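Local coordinates for beta-porphyranase (Bacteroides plebeius, PDB 4AWD), which hydrolyses the sulfated red-seaweed polysaccharide porphyran at linkages between beta-D-galactopyranose and alpha-L-galactopyranose-6-sulfate, yielding mostly disaccharides, at residues W68-P73 with F84-V89; L96-T101 with I284-Y289; A142-M147 with S236-H241; M147-W152 with S307-D312; I180-I185 with Q202-T207. All coordinates share one frame; numbering follows the deposited sequence.

From the N terminus, contact 1 closes first, a short loop of ten residues between 68-73 and 84-89 that is finished before any other opens. Contact 2 then spans most of the chain, joining strand 95-107 to the end of strand 281-285. Within that span lies contact 3, which joins the loops at 142-147 and 236-241. Contact 4 starts at Met147, a residue it shares with contact 3, and runs on to 307-312, so it crosses both contacts 2 and 3. Contact 5 falls inside the spans of contacts 2, 3 and 4. Contacts 2 and 4 join the two beta layers, contact 5 pairs strands 168-182 and 204-213 at the probable catalytic site, and contacts 1 and 3 tie down loops.

Contact 1 (W68-P73 with F84-V89); sequences WHAKSP and FKAENV
Lys71 and Ala86 bring the two backbones within 4.8 Å, CA to CA, where the loop leaving strand 68-69 passes the 3-10 turn at 86-88. The turn is braced from within 84-89, with Asn88 N bonded to Lys85 O and Val89 N to Ala86 O. Small apolar groups fill the approach. Ala70 CB lies 4.3 Å from Ala86 CB, and Lys71 CB meets that same Ala86 CB at 4.1 Å. Val89 has CG1 anti to its own nitrogen (chi1 179°), which leaves CG2 to rest 3.4 Å from Ala70 O. Beyond CB, Lys71 departs from the apolar patch. Its CG stands opposite the backbone N (chi1 -166°) and the chain then bends at chi2 and again at chi4, carrying CE and NZ past Phe84 O. The resulting bond from Lys71 NZ to Phe84 O is weak, at 3.3 Å; the stronger partner of that ammonium is the carbonyl of Thr76. The Phe84 ring meets Trp75 edge to face, and Trp75 probably contacts substrate, as in related enzymes. Lys85 NZ comes no nearer to Lys71 NZ than 5.7 Å, and it has a salt bridge of its own with Glu107. The chemistry is therefore modest: a few aliphatic contacts near the protein surface, plus one lysine shared between two backbone oxygens. Neutral carbonyls can steady that ammonium without cancelling its charge, which probably stays positive, and its grip links this loop to the chain just after Trp75.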
# COMPACT_ATOMS: atom_id res chain seq x y z
N TRP A 68 -8.02 10.34 -8.14
CA TRP A 68 -8.23 9.26 -7.17
C TRP A 68 -9.62 8.66 -7.20
O TRP A 68 -10.60 9.37 -7.39
CB TRP A 68 -7.95 9.75 -5.73
CG TRP A 68 -6.65 10.40 -5.56
CD1 TRP A 68 -6.43 11.74 -5.44
CD2 TRP A 68 -5.36 9.77 -5.49
NE1 TRP A 68 -5.08 11.98 -5.29
CE2 TRP A 68 -4.41 10.79 -5.33
CE3 TRP A 68 -4.92 8.45 -5.54
CZ2 TRP A 68 -3.04 10.53 -5.23
CZ3 TRP A 68 -3.56 8.19 -5.44
CH2 TRP A 68 -2.64 9.23 -5.28
N HIS A 69 -9.70 7.36 -7.00
CA HIS A 69 -10.97 6.70 -6.66
C HIS A 69 -11.08 6.63 -5.14
O HIS A 69 -10.24 5.97 -4.50
CB HIS A 69 -11.01 5.28 -7.20
CG HIS A 69 -11.03 5.19 -8.70
ND1 HIS A 69 -12.10 5.60 -9.46
CD2 HIS A 69 -10.12 4.68 -9.57
CE1 HIS A 69 -11.85 5.36 -10.74
NE2 HIS A 69 -10.65 4.81 -10.83
N ALA A 70 -12.08 7.30 -4.57
CA ALA A 70 -12.33 7.27 -3.10
C ALA A 70 -12.64 5.86 -2.61
O ALA A 70 -12.22 5.47 -1.52
CB ALA A 70 -13.46 8.24 -2.71
N LYS A 71 -13.41 5.13 -3.42
CA LYS A 71 -13.59 3.70 -3.23
C LYS A 71 -12.94 2.95 -4.40
O LYS A 71 -13.44 2.97 -5.53
CB LYS A 71 -15.07 3.34 -3.12
CG LYS A 71 -15.30 1.93 -2.58
CD LYS A 71 -16.53 1.29 -3.23
CE LYS A 71 -17.09 0.11 -2.41
NZ LYS A 71 -16.07 -0.90 -2.04
N SER A 72 -11.83 2.29 -4.10
CA SER A 72 -11.12 1.51 -5.12
C SER A 72 -12.05 0.59 -5.90
O SER A 72 -12.82 -0.16 -5.30
CB SER A 72 -10.01 0.68 -4.48
OG SER A 72 -9.57 -0.33 -5.37
N PRO A 73 -11.99 0.62 -7.23
CA PRO A 73 -12.75 -0.34 -8.05
C PRO A 73 -12.10 -1.73 -8.10
O PRO A 73 -12.68 -2.66 -8.66
CB PRO A 73 -12.72 0.28 -9.43
CG PRO A 73 -11.44 1.05 -9.48
CD PRO A 73 -11.17 1.53 -8.06
N PHE A 84 -14.71 -1.60 2.62
CA PHE A 84 -14.29 -0.22 2.32
C PHE A 84 -15.48 0.63 1.87
O PHE A 84 -16.29 0.20 1.07
CB PHE A 84 -13.23 -0.21 1.22
CG PHE A 84 -12.19 -1.34 1.34
CD1 PHE A 84 -11.24 -1.33 2.36
CD2 PHE A 84 -12.14 -2.35 0.38
CE1 PHE A 84 -10.28 -2.35 2.46
CE2 PHE A 84 -11.23 -3.38 0.47
CZ PHE A 84 -10.27 -3.38 1.50
N LYS A 85 -15.57 1.84 2.39
CA LYS A 85 -16.61 2.74 1.93
C LYS A 85 -16.02 4.09 1.54
O LYS A 85 -15.09 4.58 2.17
CB LYS A 85 -17.67 2.91 3.01
CG LYS A 85 -18.38 1.63 3.38
CD LYS A 85 -19.30 1.17 2.27
CE LYS A 85 -20.13 0.00 2.72
NZ LYS A 85 -20.47 -0.93 1.64
N ALA A 86 -16.60 4.68 0.50
CA ALA A 86 -16.21 6.01 0.05
C ALA A 86 -16.37 7.06 1.15
O ALA A 86 -15.53 7.96 1.28
CB ALA A 86 -17.00 6.42 -1.21
N GLU A 87 -17.44 6.94 1.94
CA GLU A 87 -17.73 7.89 3.01
C GLU A 87 -16.66 7.94 4.11
O GLU A 87 -16.64 8.90 4.89
CB GLU A 87 -19.10 7.59 3.66
CG GLU A 87 -20.30 7.67 2.73
CD GLU A 87 -20.35 6.50 1.74
OE1 GLU A 87 -19.84 5.40 2.05
OE2 GLU A 87 -20.89 6.69 0.63
N ASN A 88 -15.80 6.92 4.16
CA ASN A 88 -14.71 6.86 5.15
C ASN A 88 -13.44 7.57 4.71
O ASN A 88 -12.44 7.60 5.45
CB ASN A 88 -14.38 5.40 5.50
CG ASN A 88 -15.45 4.74 6.34
OD1 ASN A 88 -16.62 4.67 5.95
ND2 ASN A 88 -15.05 4.23 7.49
N VAL A 89 -13.48 8.13 3.50
CA VAL A 89 -12.34 8.80 2.89
C VAL A 89 -12.66 10.28 2.77
O VAL A 89 -13.66 10.67 2.15
CB VAL A 89 -12.03 8.23 1.49
CG1 VAL A 89 -10.85 8.95 0.86
CG2 VAL A 89 -11.75 6.74 1.58

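Contact 2 (L96-T101 with I284-Y289); sequences LRIINT and IVTETY
Ile98 faces Thr286 and Ile284 between strand 95-107 and the end of strand 281-285, where Thr286 follows, and its side chain touches both residues. At the root, Ile98 CB is 4.1 Å from Thr286 OG1. The CG2 branch goes closer, to 3.6 Å from Thr286 CB, as the two side chains slide past each other in opposite directions. The other branch takes CG1 beside the backbone N, anti to the carbonyl carbon (chi1 -53°), and continues straight to CD1. That methyl ends 3.5 Å from Ile284 O and 3.9 Å from Ile284 CG2, the two isoleucines crossing at a slant. Two residues earlier on the strand, Leu96 CD2 and Ile284 CD1 meet tip to tip at 4.0 Å. At the far end the packing turns polar. One water accepts from Asn100 ND2 at 2.9 Å and is hydrogen-bonded to Thr286 OG1 at 3.0 Å, so it spans the two side chains. The exact placement of the Asn100 amide oxygen against the Thr286 methyl is doubtful in the model. The two backbones are not hydrogen-bonded to each other: the CA atoms of Ile98 and Thr286 are 7.0 Å apart, and the chains run in roughly the same direction, 23° off. Strand 95-107 pairs here with strand 308-321, while strand 281-285 lies between strands 117-126 and 149-163. Ile98 and Ile284 both also touch Tyr311 and Val124, which places them in the core between the layers, with Val285 turned away, toward Trp75.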
# COMPACT_ATOMS: atom_id res chain seq x y z
N LEU A 96 -5.09 13.50 3.66
CA LEU A 96 -6.03 12.46 3.30
C LEU A 96 -6.33 11.70 4.59
O LEU A 96 -5.43 11.31 5.32
CB LEU A 96 -5.41 11.52 2.26
CG LEU A 96 -6.23 10.26 1.93
CD1 LEU A 96 -7.54 10.61 1.19
CD2 LEU A 96 -5.40 9.26 1.14
N ARG A 97 -7.62 11.53 4.86
CA ARG A 97 -8.07 10.83 6.07
C ARG A 97 -8.83 9.61 5.67
O ARG A 97 -9.84 9.71 4.95
CB ARG A 97 -9.03 11.70 6.87
CG ARG A 97 -8.40 12.82 7.62
CD ARG A 97 -9.47 13.80 7.98
NE ARG A 97 -9.01 14.84 8.89
CZ ARG A 97 -9.84 15.56 9.64
NH1 ARG A 97 -11.16 15.33 9.59
NH2 ARG A 97 -9.36 16.49 10.47
N ILE A 98 -8.36 8.45 6.12
CA ILE A 98 -9.15 7.23 6.00
C ILE A 98 -9.55 6.76 7.39
O ILE A 98 -8.71 6.29 8.15
CB ILE A 98 -8.41 6.09 5.25
CG1 ILE A 98 -7.88 6.57 3.87
CG2 ILE A 98 -9.36 4.91 5.07
CD1 ILE A 98 -7.03 5.52 3.10
N ILE A 99 -10.83 6.92 7.72
CA ILE A 99 -11.32 6.62 9.06
C ILE A 99 -11.95 5.24 9.10
O ILE A 99 -12.59 4.81 8.12
CB ILE A 99 -12.29 7.74 9.61
CG1 ILE A 99 -12.53 7.60 11.12
CG2 ILE A 99 -13.61 7.83 8.79
CD1 ILE A 99 -13.35 8.74 11.78
N ASN A 100 -11.75 4.52 10.21
CA ASN A 100 -12.41 3.23 10.46
C ASN A 100 -13.63 3.40 11.34
O ASN A 100 -13.56 4.02 12.40
CB ASN A 100 -11.45 2.25 11.11
CG ASN A 100 -10.13 2.17 10.39
OD1 ASN A 100 -10.10 1.96 9.19
ND2 ASN A 100 -9.04 2.38 11.12
N THR A 101 -14.77 2.87 10.89
CA THR A 101 -16.03 3.06 11.60
C THR A 101 -16.74 1.73 11.73
O THR A 101 -16.48 0.79 10.97
CB THR A 101 -16.96 4.02 10.84
OG1 THR A 101 -17.27 3.47 9.55
CG2 THR A 101 -16.32 5.42 10.68
N ILE A 284 -4.28 2.86 -1.44
CA ILE A 284 -4.11 3.40 -0.10
C ILE A 284 -5.24 2.81 0.74
O ILE A 284 -6.40 3.15 0.54
CB ILE A 284 -4.10 4.95 -0.08
CG1 ILE A 284 -3.21 5.51 -1.20
CG2 ILE A 284 -3.63 5.44 1.28
CD1 ILE A 284 -3.20 7.03 -1.35
N VAL A 285 -4.90 1.92 1.66
CA VAL A 285 -5.88 0.99 2.21
C VAL A 285 -5.85 0.85 3.74
O VAL A 285 -4.79 0.81 4.36
CB VAL A 285 -5.71 -0.41 1.58
CG1 VAL A 285 -6.58 -1.44 2.28
CG2 VAL A 285 -6.06 -0.35 0.10
N THR A 286 -7.03 0.71 4.30
CA THR A 286 -7.26 0.50 5.72
C THR A 286 -8.01 -0.83 5.87
O THR A 286 -9.15 -0.98 5.41
CB THR A 286 -8.07 1.71 6.25
OG1 THR A 286 -7.21 2.58 7.01
CG2 THR A 286 -9.22 1.28 7.04
N GLU A 287 -7.36 -1.84 6.47
CA GLU A 287 -7.93 -3.18 6.40
C GLU A 287 -7.82 -3.97 7.68
O GLU A 287 -7.22 -3.55 8.70
CB GLU A 287 -7.30 -3.99 5.27
CG GLU A 287 -6.12 -4.85 5.70
CD GLU A 287 -5.03 -4.87 4.63
OE1 GLU A 287 -4.38 -3.82 4.44
OE2 GLU A 287 -4.85 -5.93 3.97
N THR A 288 -8.47 -5.11 7.66
CA THR A 288 -8.44 -5.98 8.81
C THR A 288 -7.68 -7.27 8.35
O THR A 288 -7.75 -7.68 7.17
CB THR A 288 -9.93 -6.08 9.34
OG1 THR A 288 -10.00 -6.15 10.78
CG2 THR A 288 -10.64 -7.16 8.75
N TYR A 289 -6.87 -7.84 9.27
CA TYR A 289 -6.04 -9.04 8.98
C TYR A 289 -6.52 -10.25 9.78
O TYR A 289 -6.89 -10.10 10.95
CB TYR A 289 -4.61 -8.82 9.41
CG TYR A 289 -3.81 -7.78 8.66
CD1 TYR A 289 -3.46 -7.96 7.32
CD2 TYR A 289 -3.33 -6.65 9.32
CE1 TYR A 289 -2.70 -7.03 6.65
CE2 TYR A 289 -2.59 -5.71 8.66
CZ TYR A 289 -2.26 -5.89 7.33
OH TYR A 289 -1.49 -4.94 6.69
O HOH W 1 -6.36 2.26 9.91

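Contact 3 (A142-M147 with S236-H241); sequences ASLTTM and SAEDFH
Ala142 N donates to Ser236 O at 2.9 Å, a nearly straight bond (165° at the hydrogen) even though the donor stands 46° above the carbonyl plane. Next to it the exchange runs the other way in weaker form, Ala237 CA offering its hydrogen to Ala142 O at 3.3 Å. The two links hold the backbones close enough for the small side chains to touch. Ala142 CB is 3.5 Å from Ser236 OG and 4.3 Å from Ala237 CB. Leu144 supplies the remaining apolar contact: with CG anti to its nitrogen (chi1 -159°), its CD1 lies 3.6 Å from Ala237 CB. The same methyl passes 4.2 Å from Glu238 OE2 at the exposed rim. Leu144 is the centre of an inverse gamma turn, which bends the chain at this residue. The residue after Ala142, Ser143, bonds through N to Ser149 OG, so the loop is also anchored to the start of strand 149-163. The pair belongs to the margin of an antiparallel ladder: strands 134-141 and 241-249 are neighbours, His241 is bonded to Met140 through the backbone, and these two loops extend that pairing irregularly at the ends of these strands in the GH16 beta-jelly-roll fold.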
# COMPACT_ATOMS: atom_id res chain seq x y z
N ALA A 142 -0.30 6.36 11.47
CA ALA A 142 -1.25 5.22 11.57
C ALA A 142 -2.38 5.52 12.54
O ALA A 142 -2.19 6.27 13.49
CB ALA A 142 -0.55 3.91 11.96
N SER A 143 -3.55 4.92 12.29
CA SER A 143 -4.65 4.96 13.25
C SER A 143 -4.23 4.20 14.49
O SER A 143 -3.48 3.22 14.38
CB SER A 143 -5.91 4.34 12.64
OG SER A 143 -5.69 2.97 12.36
N LEU A 144 -4.68 4.65 15.67
CA LEU A 144 -4.47 3.94 16.93
C LEU A 144 -5.54 2.86 17.05
O LEU A 144 -6.52 2.97 17.80
CB LEU A 144 -4.47 4.89 18.14
CG LEU A 144 -3.78 4.37 19.43
CD1 LEU A 144 -2.30 4.18 19.24
CD2 LEU A 144 -4.02 5.29 20.62
N THR A 145 -5.32 1.78 16.32
CA THR A 145 -6.36 0.87 15.95
C THR A 145 -5.68 -0.42 15.51
O THR A 145 -4.50 -0.39 15.13
CB THR A 145 -7.16 1.51 14.78
OG1 THR A 145 -8.41 2.04 15.25
CG2 THR A 145 -7.37 0.58 13.64
N THR A 146 -6.39 -1.55 15.59
CA THR A 146 -5.88 -2.82 15.11
C THR A 146 -6.22 -3.09 13.63
O THR A 146 -6.16 -4.23 13.17
CB THR A 146 -6.42 -4.01 15.94
OG1 THR A 146 -7.83 -3.88 16.08
CG2 THR A 146 -5.74 -4.10 17.32
N MET A 147 -6.58 -2.03 12.90
CA MET A 147 -6.71 -2.09 11.44
C MET A 147 -5.47 -1.45 10.79
O MET A 147 -4.83 -0.57 11.38
CB MET A 147 -8.00 -1.41 10.96
CG MET A 147 -9.21 -2.29 11.17
SD MET A 147 -10.80 -1.54 10.80
CE MET A 147 -10.69 -1.35 9.01
N SER A 236 4.07 3.51 14.80
CA SER A 236 3.47 4.09 13.60
C SER A 236 2.32 5.06 13.88
O SER A 236 2.09 5.98 13.11
CB SER A 236 3.05 3.00 12.62
OG SER A 236 2.17 2.08 13.25
N ALA A 237 1.62 4.86 15.00
CA ALA A 237 0.47 5.70 15.37
C ALA A 237 0.82 6.97 16.13
O ALA A 237 -0.03 7.85 16.30
CB ALA A 237 -0.54 4.88 16.15
N GLU A 238 2.05 7.09 16.60
CA GLU A 238 2.43 8.23 17.44
C GLU A 238 2.81 9.47 16.64
O GLU A 238 2.77 10.59 17.16
CB GLU A 238 3.56 7.88 18.42
CG GLU A 238 3.29 6.71 19.39
CD GLU A 238 1.90 6.71 20.05
OE1 GLU A 238 1.24 7.78 20.15
OE2 GLU A 238 1.45 5.62 20.47
N ASP A 239 3.20 9.28 15.39
CA ASP A 239 3.66 10.42 14.61
C ASP A 239 3.70 10.13 13.12
O ASP A 239 3.57 8.99 12.67
CB ASP A 239 5.05 10.87 15.09
CG ASP A 239 5.24 12.37 15.02
OD1 ASP A 239 4.40 13.08 14.40
OD2 ASP A 239 6.25 12.84 15.58
N PHE A 240 3.85 11.21 12.36
CA PHE A 240 3.97 11.12 10.92
C PHE A 240 5.36 10.68 10.61
O PHE A 240 6.33 11.16 11.21
CB PHE A 240 3.72 12.48 10.28
CG PHE A 240 2.28 12.82 10.13
CD1 PHE A 240 1.56 12.39 9.00
CD2 PHE A 240 1.63 13.59 11.09
CE1 PHE A 240 0.23 12.71 8.85
CE2 PHE A 240 0.30 13.91 10.97
CZ PHE A 240 -0.42 13.46 9.84
N HIS A 241 5.47 9.74 9.69
CA HIS A 241 6.76 9.33 9.19
C HIS A 241 6.67 9.13 7.70
O HIS A 241 5.59 9.01 7.12
CB HIS A 241 7.26 8.05 9.89
CG HIS A 241 7.50 8.23 11.36
ND1 HIS A 241 8.67 8.78 11.86
CD2 HIS A 241 6.74 7.91 12.43
CE1 HIS A 241 8.60 8.80 13.18
NE2 HIS A 241 7.45 8.29 13.55

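Contact 4 (M147-W152 with S307-D312); sequences MSSTFW and STTYYD. With CA (calcium ion), chain C.
Ser149 and Thr309 make the tight point of this contact, their hydroxyls OG and OG1 only 2.7 Å apart on two strands whose axes approach to 8.2 Å with their directions 37° apart. Ser149 OG sits beside its own nitrogen, anti to the carbonyl carbon (chi1 -60°). Tyr311 makes the clearer link, reaching over with its ring to donate from OH to Thr150 O at 2.8 Å. That donor is tilted 25° from the carbonyl plane, and the oxygen lies at the edge of the ring. Tyr311 thus spends its hydroxyl on a backbone oxygen in the interior. Looser is the link from that same Thr309 OG1 to Ser148 O, which runs through a water. It donates to Ser148 O at 2.8 Å and is hydrogen-bonded to Thr309 OG1 at 2.8 Å, the same water that bridges Asn100 and Thr286. Past Tyr311 the chain turns a corner at Asp312, where Asp312 O (2.5 Å) and OD1 (2.4 Å) bind a calcium ion that also carries a water. Glu57, Asn59 and Gly94 complete that site. With strand 308-311 packed across strand 149-152 from another layer, this is the face-to-face packing of a beta-sandwich, the jelly roll of GH16 enzymes, with the calcium bound where the chain turns.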
# COMPACT_ATOMS: atom_id res chain seq x y z
N MET A 147 -6.58 -2.03 12.90
CA MET A 147 -6.71 -2.09 11.44
C MET A 147 -5.47 -1.45 10.79
O MET A 147 -4.83 -0.57 11.38
CB MET A 147 -8.00 -1.41 10.96
CG MET A 147 -9.21 -2.29 11.17
SD MET A 147 -10.80 -1.54 10.80
CE MET A 147 -10.69 -1.35 9.01
N SER A 148 -5.14 -1.93 9.60
CA SER A 148 -3.89 -1.56 8.94
C SER A 148 -3.89 -0.10 8.50
O SER A 148 -4.95 0.47 8.25
CB SER A 148 -3.67 -2.44 7.71
OG SER A 148 -4.70 -2.19 6.75
N SER A 149 -2.70 0.48 8.43
CA SER A 149 -2.46 1.73 7.70
C SER A 149 -1.45 1.34 6.64
O SER A 149 -0.37 0.85 6.98
CB SER A 149 -1.85 2.80 8.62
OG SER A 149 -2.72 3.10 9.70
N THR A 150 -1.79 1.52 5.37
CA THR A 150 -0.92 1.03 4.30
C THR A 150 -0.75 2.03 3.16
O THR A 150 -1.56 2.92 2.97
CB THR A 150 -1.41 -0.30 3.71
OG1 THR A 150 -2.70 -0.11 3.14
CG2 THR A 150 -1.48 -1.39 4.76
N PHE A 151 0.33 1.83 2.40
CA PHE A 151 0.64 2.58 1.20
C PHE A 151 1.35 1.60 0.28
O PHE A 151 2.41 1.07 0.64
CB PHE A 151 1.58 3.76 1.51
CG PHE A 151 2.02 4.55 0.30
CD1 PHE A 151 1.09 5.14 -0.55
CD2 PHE A 151 3.36 4.71 0.01
CE1 PHE A 151 1.50 5.87 -1.68
CE2 PHE A 151 3.78 5.46 -1.09
CZ PHE A 151 2.85 6.03 -1.94
N TRP A 152 0.76 1.34 -0.88
CA TRP A 152 1.27 0.33 -1.80
C TRP A 152 0.81 0.50 -3.23
O TRP A 152 -0.08 1.31 -3.52
CB TRP A 152 0.90 -1.08 -1.32
CG TRP A 152 -0.52 -1.32 -0.92
CD1 TRP A 152 -1.18 -0.79 0.17
CD2 TRP A 152 -1.46 -2.20 -1.56
NE1 TRP A 152 -2.47 -1.27 0.23
CE2 TRP A 152 -2.66 -2.15 -0.82
CE3 TRP A 152 -1.39 -3.04 -2.68
CZ2 TRP A 152 -3.80 -2.89 -1.17
CZ3 TRP A 152 -2.52 -3.79 -3.04
CH2 TRP A 152 -3.71 -3.71 -2.27
N SER A 307 -9.18 6.87 15.43
CA SER A 307 -9.60 5.82 14.48
C SER A 307 -9.22 6.10 13.03
O SER A 307 -9.57 5.34 12.13
CB SER A 307 -11.11 5.60 14.59
OG SER A 307 -11.48 5.32 15.92
N THR A 308 -8.51 7.20 12.81
CA THR A 308 -8.19 7.70 11.47
C THR A 308 -6.72 7.48 11.12
O THR A 308 -5.83 7.70 11.95
CB THR A 308 -8.53 9.21 11.38
OG1 THR A 308 -9.93 9.37 11.64
CG2 THR A 308 -8.20 9.79 10.02
N THR A 309 -6.47 7.05 9.88
CA THR A 309 -5.12 7.03 9.35
C THR A 309 -4.96 8.31 8.56
O THR A 309 -5.83 8.66 7.75
CB THR A 309 -4.86 5.81 8.44
OG1 THR A 309 -4.91 4.59 9.20
CG2 THR A 309 -3.49 5.92 7.80
N TYR A 310 -3.85 9.01 8.80
CA TYR A 310 -3.60 10.29 8.13
C TYR A 310 -2.48 10.23 7.11
O TYR A 310 -1.39 9.74 7.41
CB TYR A 310 -3.27 11.37 9.15
CG TYR A 310 -4.36 11.68 10.13
CD1 TYR A 310 -5.34 12.64 9.83
CD2 TYR A 310 -4.41 11.05 11.37
CE1 TYR A 310 -6.34 12.94 10.74
CE2 TYR A 310 -5.40 11.35 12.29
CZ TYR A 310 -6.36 12.30 11.97
OH TYR A 310 -7.36 12.59 12.87
N TYR A 311 -2.75 10.74 5.92
CA TYR A 311 -1.71 10.87 4.92
C TYR A 311 -1.55 12.35 4.59
O TYR A 311 -2.45 12.96 4.00
CB TYR A 311 -2.07 10.08 3.65
CG TYR A 311 -2.35 8.62 3.90
CD1 TYR A 311 -3.60 8.19 4.35
CD2 TYR A 311 -1.37 7.66 3.68
CE1 TYR A 311 -3.87 6.86 4.58
CE2 TYR A 311 -1.62 6.30 3.90
CZ TYR A 311 -2.88 5.91 4.35
OH TYR A 311 -3.12 4.59 4.57
N ASP A 312 -0.42 12.91 5.00
CA ASP A 312 -0.08 14.31 4.73
C ASP A 312 0.12 14.51 3.23
O ASP A 312 -0.31 15.51 2.66
CB ASP A 312 1.19 14.72 5.49
CG ASP A 312 1.45 16.21 5.42
OD1 ASP A 312 0.64 16.94 4.82
OD2 ASP A 312 2.48 16.67 5.97
CA CA C . -0.77 17.89 3.14
O HOH W 1 -6.36 2.26 9.91
O HOH W 2 1.15 18.73 2.03

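Contact 5 (I180-I185 with Q202-T207); sequences IETMGI and QMNSNT
Asn204 holds its amide so that Glu181 O lies almost in the amide plane, 4° out of it, and ND2 donates to that oxygen at 2.9 Å with an angle of 166°. At the nitrogen end the methyl CG2 of Thr182 stands 4.0 Å from ND2, the two side chains crossing at about a right angle. ND2 has a further acceptor in Trp199 O. The other flat group is the Glu181 carboxylate. Its OE2 receives a hydrogen bond at 2.7 Å from a water that in turn accepts from Asn206 ND2 at 3.0 Å, while OE1 is bonded to the hydroxyl of Tyr289. Between the backbones, Glu181 N gives to Asn204 O at 3.0 Å. Asn204 CG stands beside its nitrogen (chi1 -42°), which brings the amide round to the Glu181 carbonyl. Ile180 CD1 adds apolar contact, 3.8 Å from Asn204 N and 4.3 Å from Met203 SD. Glu181 is probably the proton donor, as in relatives. Its backbone is gripped at both N and O by Asn204, so this contact sets the backbone of Glu181 and, through one water, probably helps place its carboxylate, with Tyr289 holding the other oxygen.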
# COMPACT_ATOMS: atom_id res chain seq x y z
N ILE A 180 4.54 0.30 2.80
CA ILE A 180 4.39 0.12 4.24
C ILE A 180 3.08 -0.55 4.60
O ILE A 180 2.03 -0.21 4.04
CB ILE A 180 4.57 1.46 5.05
CG1 ILE A 180 4.53 1.22 6.57
CG2 ILE A 180 3.52 2.55 4.61
CD1 ILE A 180 5.69 0.34 7.10
N GLU A 181 3.17 -1.51 5.52
CA GLU A 181 2.03 -1.99 6.30
C GLU A 181 2.37 -1.80 7.77
O GLU A 181 3.47 -2.14 8.19
CB GLU A 181 1.78 -3.48 6.05
CG GLU A 181 1.47 -3.87 4.62
CD GLU A 181 1.28 -5.37 4.46
OE1 GLU A 181 0.24 -5.89 4.94
OE2 GLU A 181 2.17 -6.04 3.89
N THR A 182 1.46 -1.21 8.55
CA THR A 182 1.54 -1.25 10.02
C THR A 182 0.12 -1.26 10.56
O THR A 182 -0.83 -1.12 9.78
CB THR A 182 2.15 -0.01 10.65
OG1 THR A 182 1.88 1.11 9.80
CG2 THR A 182 3.61 -0.16 10.88
N MET A 183 -0.01 -1.41 11.87
CA MET A 183 -1.23 -1.03 12.58
C MET A 183 -0.77 -0.35 13.87
O MET A 183 0.34 -0.61 14.33
CB MET A 183 -2.15 -2.23 12.85
CG MET A 183 -1.56 -3.32 13.74
SD MET A 183 -2.72 -4.67 14.05
CE MET A 183 -2.87 -5.43 12.42
N GLY A 184 -1.61 0.50 14.44
CA GLY A 184 -1.20 1.28 15.59
C GLY A 184 -1.15 0.52 16.90
O GLY A 184 -0.32 0.84 17.77
N ILE A 185 -2.05 -0.45 17.06
CA ILE A 185 -2.11 -1.26 18.28
C ILE A 185 -1.88 -2.74 17.95
O ILE A 185 -2.42 -3.26 16.97
CB ILE A 185 -3.50 -1.15 18.99
CG1 ILE A 185 -3.81 0.30 19.39
CG2 ILE A 185 -3.55 -2.11 20.20
CD1 ILE A 185 -5.29 0.53 19.82
N GLN A 202 8.26 -1.55 12.87
CA GLN A 202 9.13 -2.19 11.91
C GLN A 202 8.75 -1.72 10.51
O GLN A 202 7.58 -1.47 10.23
CB GLN A 202 9.09 -3.74 12.02
CG GLN A 202 9.41 -4.36 13.43
CD GLN A 202 10.90 -4.28 13.85
OE1 GLN A 202 11.75 -3.95 13.03
NE2 GLN A 202 11.20 -4.59 15.14
N MET A 203 9.76 -1.58 9.65
CA MET A 203 9.53 -1.21 8.25
C MET A 203 9.08 -2.47 7.53
O MET A 203 9.88 -3.18 6.91
CB MET A 203 10.83 -0.66 7.63
CG MET A 203 10.72 -0.05 6.23
SD MET A 203 9.74 1.47 6.20
CE MET A 203 9.61 1.77 4.44
N ASN A 204 7.79 -2.77 7.66
CA ASN A 204 7.19 -3.89 6.95
C ASN A 204 6.88 -3.53 5.49
O ASN A 204 5.85 -2.92 5.19
CB ASN A 204 5.93 -4.38 7.67
CG ASN A 204 6.11 -4.43 9.16
OD1 ASN A 204 6.93 -5.20 9.68
ND2 ASN A 204 5.35 -3.60 9.87
N SER A 205 7.78 -3.90 4.59
CA SER A 205 7.60 -3.66 3.17
C SER A 205 7.62 -5.03 2.55
O SER A 205 7.96 -5.99 3.25
CB SER A 205 8.74 -2.82 2.61
OG SER A 205 8.82 -1.59 3.30
N ASN A 206 7.26 -5.14 1.28
CA ASN A 206 7.19 -6.45 0.67
C ASN A 206 6.96 -6.39 -0.83
O ASN A 206 6.55 -5.35 -1.36
CB ASN A 206 6.07 -7.25 1.34
CG ASN A 206 6.38 -8.74 1.47
OD1 ASN A 206 7.36 -9.24 0.90
ND2 ASN A 206 5.53 -9.45 2.21
N THR A 207 7.21 -7.51 -1.50
CA THR A 207 6.91 -7.67 -2.90
C THR A 207 6.20 -9.00 -3.10
O THR A 207 6.51 -9.99 -2.42
CB THR A 207 8.18 -7.74 -3.75
OG1 THR A 207 8.89 -8.95 -3.45
CG2 THR A 207 9.08 -6.51 -3.53
O HOH W 3 2.78 -8.34 2.59